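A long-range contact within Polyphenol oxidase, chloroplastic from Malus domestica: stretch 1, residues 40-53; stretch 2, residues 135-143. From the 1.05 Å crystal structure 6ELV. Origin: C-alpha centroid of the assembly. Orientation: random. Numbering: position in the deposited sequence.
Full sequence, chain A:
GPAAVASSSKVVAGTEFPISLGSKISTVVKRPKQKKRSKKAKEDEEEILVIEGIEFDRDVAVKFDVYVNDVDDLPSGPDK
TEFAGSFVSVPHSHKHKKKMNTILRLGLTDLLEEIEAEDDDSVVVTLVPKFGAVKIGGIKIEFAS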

# COMPACT_ATOMS: atom_id res chain seq x y z
N LYS A 40 -16.11 -14.21 -1.12
CA LYS A 40 -15.92 -14.60 0.27
C LYS A 40 -14.97 -15.78 0.41
O LYS A 40 -14.89 -16.37 1.50
CB LYS A 40 -17.26 -14.86 0.96
N ALA A 41 -14.25 -16.15 -0.64
CA ALA A 41 -13.23 -17.19 -0.52
C ALA A 41 -12.29 -16.83 0.61
O ALA A 41 -11.90 -15.67 0.77
CB ALA A 41 -12.45 -17.31 -1.83
N LYS A 42 -11.95 -17.81 1.44
CA LYS A 42 -10.95 -17.63 2.50
C LYS A 42 -11.35 -16.55 3.51
O LYS A 42 -10.52 -15.74 3.93
CB LYS A 42 -9.56 -17.36 1.93
CG LYS A 42 -9.00 -18.49 1.09
CD LYS A 42 -7.61 -18.13 0.60
CE LYS A 42 -7.05 -19.14 -0.38
NZ LYS A 42 -6.75 -20.44 0.27
N GLU A 43 -12.62 -16.57 3.93
CA GLU A 43 -13.16 -15.46 4.72
C GLU A 43 -12.60 -15.39 6.14
O GLU A 43 -12.64 -14.32 6.76
CB GLU A 43 -14.68 -15.51 4.76
N ASP A 44 -12.08 -16.49 6.68
CA ASP A 44 -11.50 -16.49 8.02
C ASP A 44 -9.99 -16.33 7.99
O ASP A 44 -9.32 -16.65 8.98
CB ASP A 44 -11.93 -17.72 8.81
CG ASP A 44 -13.41 -17.73 9.09
OD1 ASP A 44 -13.87 -16.86 9.85
OD2 ASP A 44 -14.12 -18.60 8.53
N GLU A 45 -9.44 -15.85 6.88
CA GLU A 45 -8.04 -15.51 6.78
C GLU A 45 -7.96 -14.01 6.52
O GLU A 45 -8.85 -13.44 5.88
CB GLU A 45 -7.38 -16.23 5.59
CG GLU A 45 -7.38 -17.75 5.67
CD GLU A 45 -6.75 -18.39 4.43
OE1 GLU A 45 -7.25 -19.43 3.98
OE2 GLU A 45 -5.75 -17.83 3.92
N GLU A 46 -6.93 -13.36 7.02
CA GLU A 46 -6.78 -11.93 6.77
C GLU A 46 -6.30 -11.70 5.34
O GLU A 46 -5.38 -12.37 4.87
CB GLU A 46 -5.77 -11.34 7.75
CG GLU A 46 -5.66 -9.83 7.67
CD GLU A 46 -6.88 -9.10 8.20
OE1 GLU A 46 -7.51 -9.64 9.14
OE2 GLU A 46 -7.19 -8.01 7.70
N GLU A 47 -6.92 -10.73 4.67
CA GLU A 47 -6.46 -10.28 3.36
C GLU A 47 -5.44 -9.17 3.61
O GLU A 47 -5.77 -8.18 4.27
CB GLU A 47 -7.67 -9.80 2.57
CG GLU A 47 -7.39 -9.46 1.13
CD GLU A 47 -8.64 -9.22 0.29
OE1 GLU A 47 -9.76 -9.51 0.76
OE2 GLU A 47 -8.49 -8.71 -0.83
N ILE A 48 -4.23 -9.35 3.11
CA ILE A 48 -3.08 -8.54 3.50
C ILE A 48 -2.57 -7.72 2.33
O ILE A 48 -2.25 -8.27 1.27
CB ILE A 48 -1.96 -9.43 4.08
CG1 ILE A 48 -2.54 -10.21 5.27
CG2 ILE A 48 -0.74 -8.61 4.42
CD1 ILE A 48 -1.61 -10.68 6.29
N LEU A 49 -2.46 -6.40 2.52
CA LEU A 49 -1.76 -5.52 1.58
C LEU A 49 -0.27 -5.57 1.90
O LEU A 49 0.13 -5.35 3.04
CB LEU A 49 -2.29 -4.10 1.76
CG LEU A 49 -1.67 -3.01 0.90
CD1 LEU A 49 -1.90 -3.29 -0.57
CD2 LEU A 49 -2.26 -1.67 1.29
N VAL A 50 0.54 -5.86 0.89
CA VAL A 50 1.99 -6.03 1.04
C VAL A 50 2.67 -4.97 0.20
O VAL A 50 2.51 -4.93 -1.03
CB VAL A 50 2.44 -7.43 0.63
CG1 VAL A 50 3.94 -7.61 0.90
CG2 VAL A 50 1.63 -8.49 1.35
N ILE A 51 3.43 -4.10 0.85
CA ILE A 51 4.26 -3.12 0.18
C ILE A 51 5.68 -3.61 0.30
O ILE A 51 6.23 -3.67 1.40
CB ILE A 51 4.07 -1.74 0.81
CG1 ILE A 51 2.59 -1.41 0.71
CG2 ILE A 51 4.91 -0.70 0.09
CD1 ILE A 51 2.21 -0.23 1.47
N GLU A 52 6.27 -3.99 -0.84
CA GLU A 52 7.55 -4.68 -0.88
C GLU A 52 8.67 -3.76 -1.31
O GLU A 52 8.45 -2.73 -1.96
CB GLU A 52 7.49 -5.86 -1.86
N GLY A 53 9.89 -4.16 -0.96
CA GLY A 53 11.06 -3.47 -1.48
C GLY A 53 11.14 -2.03 -1.05
O GLY A 53 11.57 -1.17 -1.83
N LYS A 135 12.17 4.53 -1.73
CA LYS A 135 11.77 3.75 -2.89
C LYS A 135 10.76 2.71 -2.46
O LYS A 135 10.89 2.09 -1.39
CB LYS A 135 12.98 3.04 -3.52
CG LYS A 135 12.62 1.95 -4.53
CD LYS A 135 13.82 1.12 -4.95
CE LYS A 135 13.44 -0.32 -5.26
NZ LYS A 135 13.34 -1.19 -4.04
N ILE A 136 9.73 2.52 -3.28
CA ILE A 136 8.73 1.48 -3.09
C ILE A 136 8.91 0.47 -4.22
O ILE A 136 8.81 0.83 -5.40
CB ILE A 136 7.31 2.07 -3.13
CG1 ILE A 136 7.15 3.26 -2.18
CG2 ILE A 136 6.28 0.97 -2.87
CD1 ILE A 136 7.30 2.90 -0.73
N GLY A 137 9.17 -0.78 -3.87
CA GLY A 137 9.48 -1.81 -4.84
C GLY A 137 8.27 -2.37 -5.58
O GLY A 137 8.36 -2.66 -6.77
N GLY A 138 7.15 -2.54 -4.88
CA GLY A 138 5.95 -3.09 -5.48
C GLY A 138 4.84 -3.16 -4.45
O GLY A 138 5.06 -2.93 -3.26
N ILE A 139 3.63 -3.44 -4.94
CA ILE A 139 2.46 -3.53 -4.07
C ILE A 139 1.59 -4.69 -4.55
O ILE A 139 1.32 -4.81 -5.75
CB ILE A 139 1.63 -2.22 -4.06
CG1 ILE A 139 2.46 -0.97 -3.73
CG2 ILE A 139 0.51 -2.32 -3.05
CD1 ILE A 139 1.63 0.31 -3.65
N LYS A 140 1.12 -5.51 -3.62
CA LYS A 140 0.21 -6.60 -3.96
C LYS A 140 -0.68 -6.87 -2.76
O LYS A 140 -0.44 -6.38 -1.66
CB LYS A 140 0.98 -7.86 -4.35
CG LYS A 140 1.80 -8.44 -3.21
CD LYS A 140 2.61 -9.64 -3.64
CE LYS A 140 3.43 -10.17 -2.48
NZ LYS A 140 4.09 -11.45 -2.83
N ILE A 141 -1.72 -7.67 -3.00
CA ILE A 141 -2.60 -8.16 -1.94
C ILE A 141 -2.56 -9.68 -1.97
O ILE A 141 -2.64 -10.29 -3.04
CB ILE A 141 -4.04 -7.63 -2.09
CG1 ILE A 141 -4.05 -6.10 -2.03
CG2 ILE A 141 -4.95 -8.23 -1.03
CD1 ILE A 141 -5.36 -5.49 -2.46
N GLU A 142 -2.43 -10.29 -0.80
CA GLU A 142 -2.36 -11.74 -0.75
C GLU A 142 -2.89 -12.24 0.59
O GLU A 142 -3.19 -11.48 1.50
CB GLU A 142 -0.95 -12.24 -1.03
CG GLU A 142 0.06 -11.82 -0.01
CD GLU A 142 1.46 -12.23 -0.40
OE1 GLU A 142 1.66 -12.69 -1.55
OE2 GLU A 142 2.36 -12.10 0.44
N PHE A 143 -3.01 -13.56 0.67
CA PHE A 143 -3.24 -14.25 1.94
C PHE A 143 -1.92 -14.79 2.49
O PHE A 143 -0.97 -15.02 1.74
CB PHE A 143 -4.25 -15.40 1.77
CG PHE A 143 -5.57 -14.96 1.24
CD1 PHE A 143 -6.46 -14.29 2.05
CD2 PHE A 143 -5.91 -15.20 -0.07
CE1 PHE A 143 -7.67 -13.87 1.57
CE2 PHE A 143 -7.12 -14.79 -0.57
CZ PHE A 143 -8.01 -14.12 0.25

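Stretch 1 begins as a loop of two overlapping beta turns, Lys 40 to Glu 43 and Lys 42 to Glu 45. The second turn is closed by Glu 45 N bonding to Lys 42 O at 3.1 Å. Lys 42 lays its aliphatic chain over one face of the Phe 143 ring. Lys 42 CD lies 3.7 Å from the centroid of the Phe 143 ring, a CH-pi contact, while the charged end leads away. Glu 46 O meets the edge of the same ring, 3.6 Å from Phe 143 CD1. Phe 143 has the largest area covered by the other stretch.

From Ile 48 the stretches pair as antiparallel strands. Ile 48 N bonds to Glu 142 O, and Glu 142 N to Ile 48 O, both at 2.9 Å. Leu 49 points to the face opposite Ile 48 and Val 50, the one it shares with Ile 51, Ile 139 and Ile 141; Leu 49 CD1 packs on Ile 139 CG2 at 3.6 Å. Val 50 N bonds to Lys 140 O at 2.8 Å, and Lys 140 N returns to Val 50 O at 3.0 Å. Ile 51 CG2 touches Ile 136 CG2 at 3.7 Å. Leu 49, Val 50, Ile 51 and Ile 136 are buried, which suits their apolar side chains.

Glu 52 N bonds to Gly 138 O at 2.9 Å. Gly 53 has positive phi, which favours glycine, and a CB there would clash with Gly 137 CA. Lys 135 NZ donates a 2.8 Å hydrogen bond to Gly 53 O.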